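Local coordinates for protein superoxide dismutase (Acidilobus saccharovorans, PDB 4FFK) that catalyses, as an iron-dependent superoxide dismutase, the conversion of superoxide into molecular oxygen and hydrogen peroxide, at residues A[122-127]-A[198-203]. Residues are numbered along the deposited sequence; the frame is centred on the assembly and turned at random.
Sequences GSFDKF and SWWDLI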
loop_
_atom_site.group_PDB
_atom_site.type_symbol
_atom_site.label_atom_id
_atom_site.label_comp_id
_atom_site.label_asym_id
_atom_site.label_seq_id
_atom_site.Cartn_x
_atom_site.Cartn_y
_atom_site.Cartn_z
ATOM N N GLY A 122 20.840 4.876 22.191
ATOM C CA GLY A 122 21.219 4.741 23.598
ATOM C C GLY A 122 22.365 3.771 23.756
ATOM O O GLY A 122 23.346 4.064 24.469
ATOM N N SER A 123 22.239 2.610 23.106
ATOM C CA SER A 123 23.246 1.551 23.151
ATOM C C SER A 123 23.061 0.691 21.943
ATOM O O SER A 123 21.971 0.685 21.371
ATOM C CB SER A 123 23.057 0.674 24.395
ATOM O OG SER A 123 21.769 0.095 24.421
ATOM N N PHE A 124 24.101 -0.067 21.582
ATOM C CA PHE A 124 23.938 -1.078 20.563
ATOM C C PHE A 124 22.823 -2.079 20.867
ATOM O O PHE A 124 22.074 -2.487 19.956
ATOM C CB PHE A 124 25.221 -1.810 20.242
ATOM C CG PHE A 124 25.059 -2.743 19.094
ATOM C CD1 PHE A 124 24.880 -2.230 17.802
ATOM C CD2 PHE A 124 25.000 -4.120 19.286
ATOM C CE1 PHE A 124 24.703 -3.094 16.711
ATOM C CE2 PHE A 124 24.810 -4.983 18.182
ATOM C CZ PHE A 124 24.672 -4.460 16.905
ATOM N N ASP A 125 22.699 -2.481 22.132
ATOM C CA ASP A 125 21.671 -3.460 22.505
ATOM C C ASP A 125 20.244 -2.928 22.359
ATOM O O ASP A 125 19.352 -3.654 21.918
ATOM C CB ASP A 125 21.935 -4.038 23.923
ATOM C CG ASP A 125 23.130 -4.993 23.949
ATOM O OD1 ASP A 125 23.456 -5.610 22.911
ATOM O OD2 ASP A 125 23.778 -5.121 25.015
ATOM N N LYS A 126 20.027 -1.661 22.709
ATOM C CA LYS A 126 18.725 -1.045 22.528
ATOM C C LYS A 126 18.420 -0.905 21.022
ATOM O O LYS A 126 17.312 -1.190 20.615
ATOM C CB LYS A 126 18.617 0.297 23.233
ATOM C CG LYS A 126 18.483 0.222 24.739
ATOM C CD LYS A 126 18.823 1.587 25.335
ATOM C CE LYS A 126 18.655 1.587 26.839
ATOM N NZ LYS A 126 17.374 2.255 27.189
ATOM N N PHE A 127 19.413 -0.525 20.238
ATOM C CA PHE A 127 19.248 -0.446 18.786
ATOM C C PHE A 127 18.951 -1.837 18.244
ATOM O O PHE A 127 17.941 -2.059 17.561
ATOM C CB PHE A 127 20.478 0.064 18.124
ATOM C CG PHE A 127 20.535 -0.261 16.653
ATOM C CD1 PHE A 127 19.676 0.390 15.738
ATOM C CD2 PHE A 127 21.382 -1.260 16.182
ATOM C CE1 PHE A 127 19.746 0.066 14.363
ATOM C CE2 PHE A 127 21.472 -1.571 14.835
ATOM C CZ PHE A 127 20.614 -0.904 13.910
ATOM N N SER A 198 19.985 -14.241 14.008
ATOM C CA SER A 198 21.280 -14.738 13.547
ATOM C C SER A 198 21.932 -13.819 12.540
ATOM O O SER A 198 23.145 -13.739 12.432
ATOM C CB SER A 198 21.174 -16.139 12.915
ATOM O OG SER A 198 20.226 -16.952 13.557
ATOM N N TRP A 199 21.098 -13.110 11.779
ATOM C CA TRP A 199 21.617 -12.233 10.758
ATOM C C TRP A 199 22.573 -11.207 11.340
ATOM O O TRP A 199 23.540 -10.834 10.700
ATOM C CB TRP A 199 20.416 -11.584 10.022
ATOM C CG TRP A 199 20.795 -10.389 9.181
ATOM C CD1 TRP A 199 21.242 -10.387 7.871
ATOM C CD2 TRP A 199 20.699 -9.033 9.574
ATOM N NE1 TRP A 199 21.468 -9.093 7.474
ATOM C CE2 TRP A 199 21.127 -8.247 8.489
ATOM C CE3 TRP A 199 20.312 -8.392 10.759
ATOM C CZ2 TRP A 199 21.179 -6.818 8.537
ATOM C CZ3 TRP A 199 20.389 -6.994 10.818
ATOM C CH2 TRP A 199 20.807 -6.218 9.692
ATOM N N TRP A 200 22.356 -10.820 12.593
ATOM C CA TRP A 200 23.305 -9.950 13.316
ATOM C C TRP A 200 24.746 -10.370 13.198
ATOM O O TRP A 200 25.638 -9.513 13.108
ATOM C CB TRP A 200 22.913 -9.785 14.788
ATOM C CG TRP A 200 21.627 -8.998 14.929
ATOM C CD1 TRP A 200 20.400 -9.504 15.049
ATOM C CD2 TRP A 200 21.470 -7.580 14.829
ATOM N NE1 TRP A 200 19.465 -8.502 15.111
ATOM C CE2 TRP A 200 20.097 -7.308 14.936
ATOM C CE3 TRP A 200 22.349 -6.525 14.593
ATOM C CZ2 TRP A 200 19.590 -6.018 14.881
ATOM C CZ3 TRP A 200 21.848 -5.232 14.568
ATOM C CH2 TRP A 200 20.491 -4.999 14.704
ATOM N N ASP A 201 24.968 -11.679 13.152
ATOM C CA ASP A 201 26.343 -12.224 13.100
ATOM C C ASP A 201 26.995 -12.134 11.743
ATOM O O ASP A 201 28.171 -12.494 11.585
ATOM C CB ASP A 201 26.349 -13.676 13.559
ATOM C CG ASP A 201 25.874 -13.809 14.990
ATOM O OD1 ASP A 201 26.096 -12.855 15.742
ATOM O OD2 ASP A 201 25.257 -14.825 15.347
ATOM N N LEU A 202 26.218 -11.708 10.742
ATOM C CA LEU A 202 26.749 -11.564 9.404
ATOM C C LEU A 202 27.043 -10.135 9.054
ATOM O O LEU A 202 27.641 -9.855 8.013
ATOM C CB LEU A 202 25.735 -12.111 8.413
ATOM C CG LEU A 202 25.504 -13.617 8.446
ATOM C CD1 LEU A 202 24.651 -13.991 7.303
ATOM C CD2 LEU A 202 26.890 -14.311 8.309
ATOM N N ILE A 203 26.618 -9.208 9.898
ATOM C CA ILE A 203 26.723 -7.799 9.488
ATOM C C ILE A 203 28.165 -7.406 9.259
ATOM O O ILE A 203 29.022 -7.576 10.140
ATOM C CB ILE A 203 26.017 -6.833 10.457
ATOM C CG1 ILE A 203 24.524 -7.108 10.427
ATOM C CG2 ILE A 203 26.223 -5.370 10.022
ATOM C CD1 ILE A 203 23.804 -6.654 11.645
#
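Trp200 pushes the outer rim of its six-membered ring against the rings of Phe124 and Phe127. Its CZ3 lies 3.7 Å from CZ of Phe124, and its CH2 lies 3.6 Å from CE2 of Phe127. The indole reaches across because CG stands anti to the carbonyl carbon, beside the backbone N (chi1 -68°). Both phenylalanines have CG anti to the backbone N, which carries their far ends toward the tryptophan. CE2 of Phe127 comes in at the indole edge, in the plane of that ring. The Phe127 plane stands at 90° to it, with the centroids 5.7 Å apart. CZ of Phe124 approaches obliquely and also touches CE3 of Trp200, and its ring is nearly perpendicular to the indole too. The three rings form an aromatic cluster in the C-terminal domain of the iron/manganese superoxide dismutase fold. It joins the first turn of helix 124-136 to the 198-203 segment, and Trp205 of helix 205-216 touches both Phe127 and Trp200. Trp199 points CZ3 at one face of the Trp200 ring, 4.0 Å above its plane and over its centre. Lys128 adds a cation-pi contact to Trp200. With an alanine at Trp200, the far ends of both phenylalanine rings would probably lose their shared partner and a gap would be likely to open between the segments. Ser123 is the N-cap of the helix that presents these rings. Its OG accepts from Lys126 N at 3.0 Å, with an N-H...O angle of 159°. The backbone O of Ser123 takes a further bond from Phe127 N at 3.0 Å. Beyond this turn, Lys126 NZ is hydrogen-bonded to Leu66 O of the second subunit.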